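Local coordinates for protein ribose-phosphate pyrophosphokinase (Thermus thermophilus, PDB 7PN0) that catalyses the transfer of a diphosphate group from ATP to ribose 5-phosphate, giving phosphoribosyl diphosphate (PRPP) and AMP, at residues A[45-49]-A[50-54]; A[144-147]-A[148-152]; A[301-304]-A[305-308]. All coordinates share one frame; numbering follows the deposited sequence.

Interaction 1 of 3, residues A[45-49]-A[50-54]; sequences ESLRE and GDVFI. With SO4 (sulfate ion), chain E.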
loop_
_atom_site.group_PDB
_atom_site.type_symbol
_atom_site.label_atom_id
_atom_site.label_comp_id
_atom_site.label_asym_id
_atom_site.label_seq_id
_atom_site.Cartn_x
_atom_site.Cartn_y
_atom_site.Cartn_z
ATOM N N GLU A 45 -28.276 -10.919 -7.177
ATOM C CA GLU A 45 -28.891 -9.572 -7.303
ATOM C C GLU A 45 -27.896 -8.480 -6.913
ATOM O O GLU A 45 -26.864 -8.775 -6.300
ATOM C CB GLU A 45 -30.156 -9.474 -6.457
ATOM C CG GLU A 45 -31.283 -10.436 -6.894
ATOM C CD GLU A 45 -31.921 -10.271 -8.275
ATOM O OE1 GLU A 45 -32.548 -11.266 -8.742
ATOM O OE2 GLU A 45 -31.803 -9.179 -8.907
ATOM N N SER A 46 -28.224 -7.242 -7.274
ATOM C CA SER A 46 -27.341 -6.070 -7.007
ATOM C C SER A 46 -27.132 -5.940 -5.505
ATOM O O SER A 46 -28.069 -6.159 -4.767
ATOM C CB SER A 46 -27.910 -4.824 -7.602
ATOM O OG SER A 46 -27.105 -3.741 -7.264
ATOM N N LEU A 47 -25.899 -5.655 -5.073
ATOM C CA LEU A 47 -25.637 -5.211 -3.677
ATOM C C LEU A 47 -24.945 -3.850 -3.714
ATOM O O LEU A 47 -24.274 -3.486 -2.742
ATOM C CB LEU A 47 -24.861 -6.313 -2.953
ATOM C CG LEU A 47 -23.653 -6.855 -3.708
ATOM C CD1 LEU A 47 -22.731 -5.712 -4.052
ATOM C CD2 LEU A 47 -22.896 -7.925 -2.903
ATOM N N ARG A 48 -25.082 -3.131 -4.841
ATOM C CA ARG A 48 -24.445 -1.819 -5.084
ATOM C C ARG A 48 -24.781 -0.846 -3.951
ATOM O O ARG A 48 -25.973 -0.713 -3.607
ATOM C CB ARG A 48 -24.908 -1.257 -6.429
ATOM C CG ARG A 48 -24.116 -0.042 -6.880
ATOM C CD ARG A 48 -24.493 0.393 -8.273
ATOM N NE ARG A 48 -24.045 -0.569 -9.282
ATOM C CZ ARG A 48 -22.926 -0.471 -9.966
ATOM N NH1 ARG A 48 -22.079 0.520 -9.730
ATOM N NH2 ARG A 48 -22.662 -1.367 -10.892
ATOM N N GLU A 49 -23.753 -0.208 -3.381
ATOM C CA GLU A 49 -23.818 0.777 -2.268
ATOM C C GLU A 49 -24.464 0.129 -1.046
ATOM O O GLU A 49 -24.907 0.872 -0.132
ATOM C CB GLU A 49 -24.442 2.112 -2.678
ATOM C CG GLU A 49 -23.797 2.705 -3.907
ATOM C CD GLU A 49 -22.294 2.974 -3.816
ATOM O OE1 GLU A 49 -21.515 2.624 -4.801
ATOM O OE2 GLU A 49 -21.868 3.356 -2.710
ATOM N N GLY A 50 -24.355 -1.200 -0.959
ATOM C CA GLY A 50 -24.864 -1.966 0.196
ATOM C C GLY A 50 -23.867 -1.990 1.329
ATOM O O GLY A 50 -22.664 -1.824 1.070
ATOM N N ASP A 51 -24.371 -2.145 2.556
ATOM C CA ASP A 51 -23.579 -2.470 3.755
ATOM C C ASP A 51 -23.655 -3.974 3.898
ATOM O O ASP A 51 -24.735 -4.506 4.327
ATOM C CB ASP A 51 -24.106 -1.673 4.944
ATOM C CG ASP A 51 -23.168 -1.573 6.119
ATOM O OD1 ASP A 51 -21.996 -1.945 5.978
ATOM O OD2 ASP A 51 -23.631 -1.069 7.179
ATOM N N VAL A 52 -22.636 -4.640 3.372
ATOM C CA VAL A 52 -22.729 -6.087 3.143
ATOM C C VAL A 52 -21.923 -6.824 4.199
ATOM O O VAL A 52 -20.788 -6.432 4.541
ATOM C CB VAL A 52 -22.476 -6.536 1.689
ATOM C CG1 VAL A 52 -22.530 -5.496 0.629
ATOM C CG2 VAL A 52 -21.553 -7.716 1.485
ATOM N N PHE A 53 -22.545 -7.857 4.735
ATOM C CA PHE A 53 -22.043 -8.707 5.828
ATOM C C PHE A 53 -22.028 -10.138 5.302
ATOM O O PHE A 53 -23.077 -10.714 4.861
ATOM C CB PHE A 53 -22.947 -8.578 7.064
ATOM C CG PHE A 53 -22.892 -7.219 7.698
ATOM C CD1 PHE A 53 -23.600 -6.154 7.175
ATOM C CD2 PHE A 53 -22.015 -6.969 8.748
ATOM C CE1 PHE A 53 -23.491 -4.881 7.713
ATOM C CE2 PHE A 53 -21.920 -5.694 9.295
ATOM C CZ PHE A 53 -22.667 -4.660 8.779
ATOM N N ILE A 54 -20.874 -10.766 5.360
ATOM C CA ILE A 54 -20.749 -12.118 4.754
ATOM C C ILE A 54 -20.380 -13.035 5.887
ATOM O O ILE A 54 -19.335 -12.795 6.500
ATOM C CB ILE A 54 -19.735 -12.172 3.618
ATOM C CG1 ILE A 54 -20.111 -11.257 2.466
ATOM C CG2 ILE A 54 -19.452 -13.590 3.162
ATOM C CD1 ILE A 54 -18.881 -10.772 1.751
HETATM S S SO4 E . -25.381 -3.971 -10.428
HETATM O O1 SO4 E . -25.626 -3.095 -9.370
HETATM O O2 SO4 E . -26.607 -4.614 -10.836
HETATM O O3 SO4 E . -24.865 -3.260 -11.561
HETATM O O4 SO4 E . -24.454 -5.004 -10.010
#
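Leu47 lays its CD2 methyl against CG1 of Val52, with CD2 and CG1 4.3 Å apart. The touch spans a type II beta turn from Leu47 to Gly50. The turn feeds strand 51-55 of the parallel sheet in the N-terminal PRTase-like domain. Leu4 and Phe6 of strand 3-7 and Ala76 of helix 62-78 also pack on Leu47, so the pair belongs to the apolar interior. Gly50 N closes the turn on Leu47 O at 2.9 Å, reaching it from above the carbonyl plane. Gly50 has no side chain, and the backbone passes close to Leu47 O here. Glu49 takes the positive-phi corner of the turn, and its OE1 pairs with Arg83 of a second subunit.

The polar side of the loop holds a sulfate. Ser46 OG accepts from Arg48 N at 3.2 Å, an ST turn, and gives its own proton to sulfate O1 at 2.7 Å. The hydroxyl is thus used in both directions. The Arg48 chain runs extended out to CD and bends about CG-CD (chi3 -70°), which turns one edge of the guanidinium to the anion. The sulfur lies in the guanidinium plane. Arg48 NH2 also forms a salt bridge with Asp142 of the second subunit. Replacing Arg48 by an alanine would probably leave the sulfate short of two donors and that Asp142 without this charge partner. Ser302 and Ser304 of the second subunit and Arg103 of a third complete the site. Its make-up is consistent with the regulatory phosphate site of related PRPP synthases. The Arg48 grip is two-pronged and nearly straight: NE to sulfate O1 at 3.0 Å (165°), and NH2 to sulfate O3 at 3.0 Å (167°).

Interaction 2 of 3, residues A[144-147]-A[148-152]; sequences LSAE and PVIAN. With SO4 (sulfate ion), chain F.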
loop_
_atom_site.group_PDB
_atom_site.type_symbol
_atom_site.label_atom_id
_atom_site.label_comp_id
_atom_site.label_asym_id
_atom_site.label_seq_id
_atom_site.Cartn_x
_atom_site.Cartn_y
_atom_site.Cartn_z
ATOM N N LEU A 144 -16.911 -10.096 19.788
ATOM C CA LEU A 144 -18.032 -10.378 20.727
ATOM C C LEU A 144 -17.550 -11.389 21.776
ATOM O O LEU A 144 -16.781 -12.309 21.440
ATOM C CB LEU A 144 -19.210 -10.946 19.933
ATOM C CG LEU A 144 -19.814 -10.059 18.854
ATOM C CD1 LEU A 144 -20.988 -10.740 18.180
ATOM C CD2 LEU A 144 -20.217 -8.699 19.383
ATOM N N SER A 145 -18.069 -11.267 22.996
ATOM C CA SER A 145 -17.845 -12.219 24.100
ATOM C C SER A 145 -19.035 -13.181 24.225
ATOM O O SER A 145 -20.201 -12.701 24.125
ATOM C CB SER A 145 -17.663 -11.472 25.371
ATOM O OG SER A 145 -17.524 -12.386 26.453
ATOM N N ALA A 146 -18.748 -14.453 24.469
ATOM C CA ALA A 146 -19.743 -15.504 24.828
ATOM C C ALA A 146 -19.960 -15.543 26.339
ATOM O O ALA A 146 -20.830 -16.319 26.764
ATOM C CB ALA A 146 -19.314 -16.853 24.345
ATOM N N GLU A 147 -19.250 -14.723 27.116
ATOM C CA GLU A 147 -19.366 -14.763 28.596
ATOM C C GLU A 147 -20.837 -14.726 29.034
ATOM O O GLU A 147 -21.244 -15.557 29.832
ATOM C CB GLU A 147 -18.622 -13.604 29.257
ATOM C CG GLU A 147 -17.124 -13.832 29.444
ATOM C CD GLU A 147 -16.465 -12.717 30.253
ATOM O OE1 GLU A 147 -17.161 -12.061 31.057
ATOM O OE2 GLU A 147 -15.259 -12.513 30.079
ATOM N N PRO A 148 -21.679 -13.746 28.617
ATOM C CA PRO A 148 -23.052 -13.684 29.126
ATOM C C PRO A 148 -23.872 -14.924 28.733
ATOM O O PRO A 148 -24.641 -15.411 29.560
ATOM C CB PRO A 148 -23.612 -12.385 28.524
ATOM C CG PRO A 148 -22.363 -11.565 28.228
ATOM C CD PRO A 148 -21.358 -12.589 27.778
ATOM N N VAL A 149 -23.680 -15.463 27.517
ATOM C CA VAL A 149 -24.546 -16.572 27.039
ATOM C C VAL A 149 -24.136 -17.839 27.799
ATOM O O VAL A 149 -25.045 -18.656 28.159
ATOM C CB VAL A 149 -24.479 -16.749 25.508
ATOM C CG1 VAL A 149 -25.087 -18.071 25.074
ATOM C CG2 VAL A 149 -25.197 -15.611 24.775
ATOM N N ILE A 150 -22.839 -18.025 28.055
ATOM C CA ILE A 150 -22.314 -19.256 28.740
ATOM C C ILE A 150 -22.727 -19.217 30.216
ATOM O O ILE A 150 -23.168 -20.273 30.759
ATOM C CB ILE A 150 -20.789 -19.381 28.560
ATOM C CG1 ILE A 150 -20.453 -19.726 27.110
ATOM C CG2 ILE A 150 -20.169 -20.375 29.547
ATOM C CD1 ILE A 150 -18.992 -19.892 26.826
ATOM N N ALA A 151 -22.588 -18.070 30.864
ATOM C CA ALA A 151 -23.002 -17.909 32.278
ATOM C C ALA A 151 -24.538 -18.125 32.400
ATOM O O ALA A 151 -24.988 -18.834 33.322
ATOM C CB ALA A 151 -22.536 -16.567 32.781
ATOM N N ASN A 152 -25.336 -17.608 31.480
ATOM C CA ASN A 152 -26.812 -17.819 31.469
ATOM C C ASN A 152 -27.123 -19.320 31.415
ATOM O O ASN A 152 -27.990 -19.818 32.199
ATOM C CB ASN A 152 -27.487 -17.072 30.324
ATOM C CG ASN A 152 -29.002 -17.196 30.380
ATOM O OD1 ASN A 152 -29.621 -16.567 31.222
ATOM N ND2 ASN A 152 -29.586 -18.000 29.502
HETATM S S SO4 F . -14.774 -14.608 25.544
HETATM O O1 SO4 F . -15.007 -13.257 25.990
HETATM O O2 SO4 F . -15.926 -15.023 24.770
HETATM O O3 SO4 F . -14.616 -15.517 26.704
HETATM O O4 SO4 F . -13.620 -14.653 24.711
HETATM O O HOH W 1 -22.645 -13.928 25.014
#
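Ile150 leans back over Ala146, just ahead of the helix. Its CB lies 3.6 Å from Ala146 O, and CG1 comes closer, 3.4 Å from the same oxygen. CG1 stands beside the backbone N (chi1 -70°), which directs the branch back along the chain. The tip, CD1, then meets Ala146 CB at 3.9 Å. The backbone runs the same way: Ile150 N gives its hydrogen to Ala146 O at 2.9 Å, almost in line with the carbonyl bond. One residue on, Ala151 N bonds to Glu147 O.

Ahead of the helix, Ser145 works at both ends of its hydroxyl. OG accepts from Glu147 N at 3.0 Å, a capping bond, and donates to sulfate O1 at 2.7 Å. Ala146 N adds a bond to sulfate O2 at 2.9 Å. Thr127 and Arg175 also bind this ion. A water ties Ser145 O to Val149 N, accepting from the amide and donating to the carbonyl. Glu147 OE1 forms a salt bridge with Arg182 of helix 173-183. Pro148 has no N-H, which costs little in the first turn, where the carbonyl four residues back is not yet part of the helix. This is a serine-capped helix start, where strand 141-144 passes into helix 147-157, with an anion bound beside the capping residue.

Interaction 3 of 3, residues A[301-304]-A[305-308]; sequences ESVS and SLFT. With SO4 (sulfate ion), chain B.
Ser302 carries OG opposite its own backbone N (chi1 174°), while Ser305 keeps OG close beside its N (chi1 -68°). These settings bring the two hydroxyls together, with Ser305 OG giving its proton to Ser302 OG at 2.9 Å. Ser305 N donates to Ser302 OG as well, at 3.1 Å, so one residue holds that oxygen through both backbone and side chain. Ser302 OG spends its own proton on sulfate O2, 2.7 Å away. Three hydrogen bonds therefore fix the hydroxyl.

Ser304 grips the same ion from the backbone. Its N points almost straight at sulfate O3, at 3.0 Å (164°). Its OG lies near that oxygen too, but whether the proton goes there is not settled.

Behind the serines the chain curls into a short 3-10 turn. Leu306 N bonds to Val303 O at 2.9 Å, and Phe307 N to Ser304 O at 3.1 Å. Both amides approach from above the carbonyl planes. Leu306 also lays CB over Val303 O, and its CD1 brushes Val303 CG1 at 4.3 Å. Arg296 of helix 287-299 holds Ser302 O.

Other chains close the sulfate in. Ser46 and Arg48 of one neighbouring subunit and Arg103 of another also bind it. A serine-rich loop that follows the last long helix and offers hydroxyls and amides to an anion between three subunits is consistent with the regulatory phosphate site of hexameric PRPP synthases.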
loop_
_atom_site.group_PDB
_atom_site.type_symbol
_atom_site.label_atom_id
_atom_site.label_comp_id
_atom_site.label_asym_id
_atom_site.label_seq_id
_atom_site.Cartn_x
_atom_site.Cartn_y
_atom_site.Cartn_z
ATOM N N GLU A 301 -24.318 2.354 16.310
ATOM C CA GLU A 301 -24.672 2.261 17.744
ATOM C C GLU A 301 -23.600 1.437 18.459
ATOM O O GLU A 301 -22.752 0.784 17.796
ATOM C CB GLU A 301 -26.070 1.657 17.888
ATOM C CG GLU A 301 -27.175 2.543 17.314
ATOM C CD GLU A 301 -28.538 1.851 17.279
ATOM O OE1 GLU A 301 -28.609 0.683 17.602
ATOM O OE2 GLU A 301 -29.505 2.485 16.870
ATOM N N SER A 302 -23.648 1.398 19.777
ATOM C CA SER A 302 -22.556 0.833 20.598
ATOM C C SER A 302 -22.599 -0.706 20.586
ATOM O O SER A 302 -23.502 -1.318 21.234
ATOM C CB SER A 302 -22.604 1.368 21.997
ATOM O OG SER A 302 -21.633 0.704 22.782
ATOM N N VAL A 303 -21.661 -1.342 19.903
ATOM C CA VAL A 303 -21.428 -2.808 20.005
ATOM C C VAL A 303 -20.867 -3.118 21.402
ATOM O O VAL A 303 -21.288 -4.131 22.002
ATOM C CB VAL A 303 -20.551 -3.324 18.847
ATOM C CG1 VAL A 303 -20.256 -4.821 18.947
ATOM C CG2 VAL A 303 -21.173 -3.030 17.501
ATOM N N SER A 304 -19.977 -2.293 21.968
ATOM C CA SER A 304 -19.371 -2.536 23.311
ATOM C C SER A 304 -20.457 -2.711 24.387
ATOM O O SER A 304 -20.233 -3.486 25.303
ATOM C CB SER A 304 -18.441 -1.437 23.729
ATOM O OG SER A 304 -17.460 -1.310 22.732
ATOM N N SER A 305 -21.594 -2.030 24.257
ATOM C CA SER A 305 -22.705 -2.094 25.249
ATOM C C SER A 305 -23.312 -3.503 25.308
ATOM O O SER A 305 -23.992 -3.813 26.301
ATOM C CB SER A 305 -23.721 -1.062 24.938
ATOM O OG SER A 305 -23.122 0.183 25.177
ATOM N N LEU A 306 -23.081 -4.338 24.297
ATOM C CA LEU A 306 -23.629 -5.721 24.243
ATOM C C LEU A 306 -22.903 -6.589 25.262
ATOM O O LEU A 306 -23.347 -7.695 25.531
ATOM C CB LEU A 306 -23.502 -6.287 22.818
ATOM C CG LEU A 306 -24.407 -5.638 21.780
ATOM C CD1 LEU A 306 -24.073 -6.171 20.398
ATOM C CD2 LEU A 306 -25.894 -5.870 22.110
ATOM N N PHE A 307 -21.764 -6.143 25.773
ATOM C CA PHE A 307 -21.034 -6.878 26.827
ATOM C C PHE A 307 -21.637 -6.448 28.167
ATOM O O PHE A 307 -21.246 -5.410 28.745
ATOM C CB PHE A 307 -19.527 -6.623 26.759
ATOM C CG PHE A 307 -18.715 -7.447 27.709
ATOM C CD1 PHE A 307 -18.665 -8.822 27.580
ATOM C CD2 PHE A 307 -18.003 -6.854 28.743
ATOM C CE1 PHE A 307 -17.899 -9.592 28.439
ATOM C CE2 PHE A 307 -17.220 -7.624 29.589
ATOM C CZ PHE A 307 -17.150 -8.990 29.424
ATOM N N THR A 308 -22.609 -7.224 28.613
ATOM C CA THR A 308 -23.311 -6.989 29.881
ATOM C C THR A 308 -22.391 -7.562 30.959
ATOM O O THR A 308 -21.764 -8.631 30.848
ATOM C CB THR A 308 -24.721 -7.574 29.776
ATOM O OG1 THR A 308 -24.587 -8.945 29.381
ATOM C CG2 THR A 308 -25.567 -6.790 28.794
HETATM S S SO4 B . -18.642 1.216 20.487
HETATM O O1 SO4 B . -19.260 1.955 19.476
HETATM O O2 SO4 B . -19.258 1.504 21.760
HETATM O O3 SO4 B . -18.782 -0.188 20.242
HETATM O O4 SO4 B . -17.241 1.581 20.578
#

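Along the chain the three follow in series, interaction 1 first and interaction 3 near the C-terminus. Interactions 1 and 2 sit at two strands of one parallel sheet, 51-55 and one of the two outer strands, 141-144, with centres about 30 Å apart. Interaction 3 follows helix 287-299 and touches interaction 2, their centres about 13 Å apart: Phe307 packs on Ser145 and Glu147, and Thr308 on Pro148. Within one chain interactions 1 and 3 stay apart, about 24 Å between centres. The assembly of six joins them, since 45-49 of one subunit and 301-304 of another share a sulfate. Such an interface site could couple anion binding to subunit contacts.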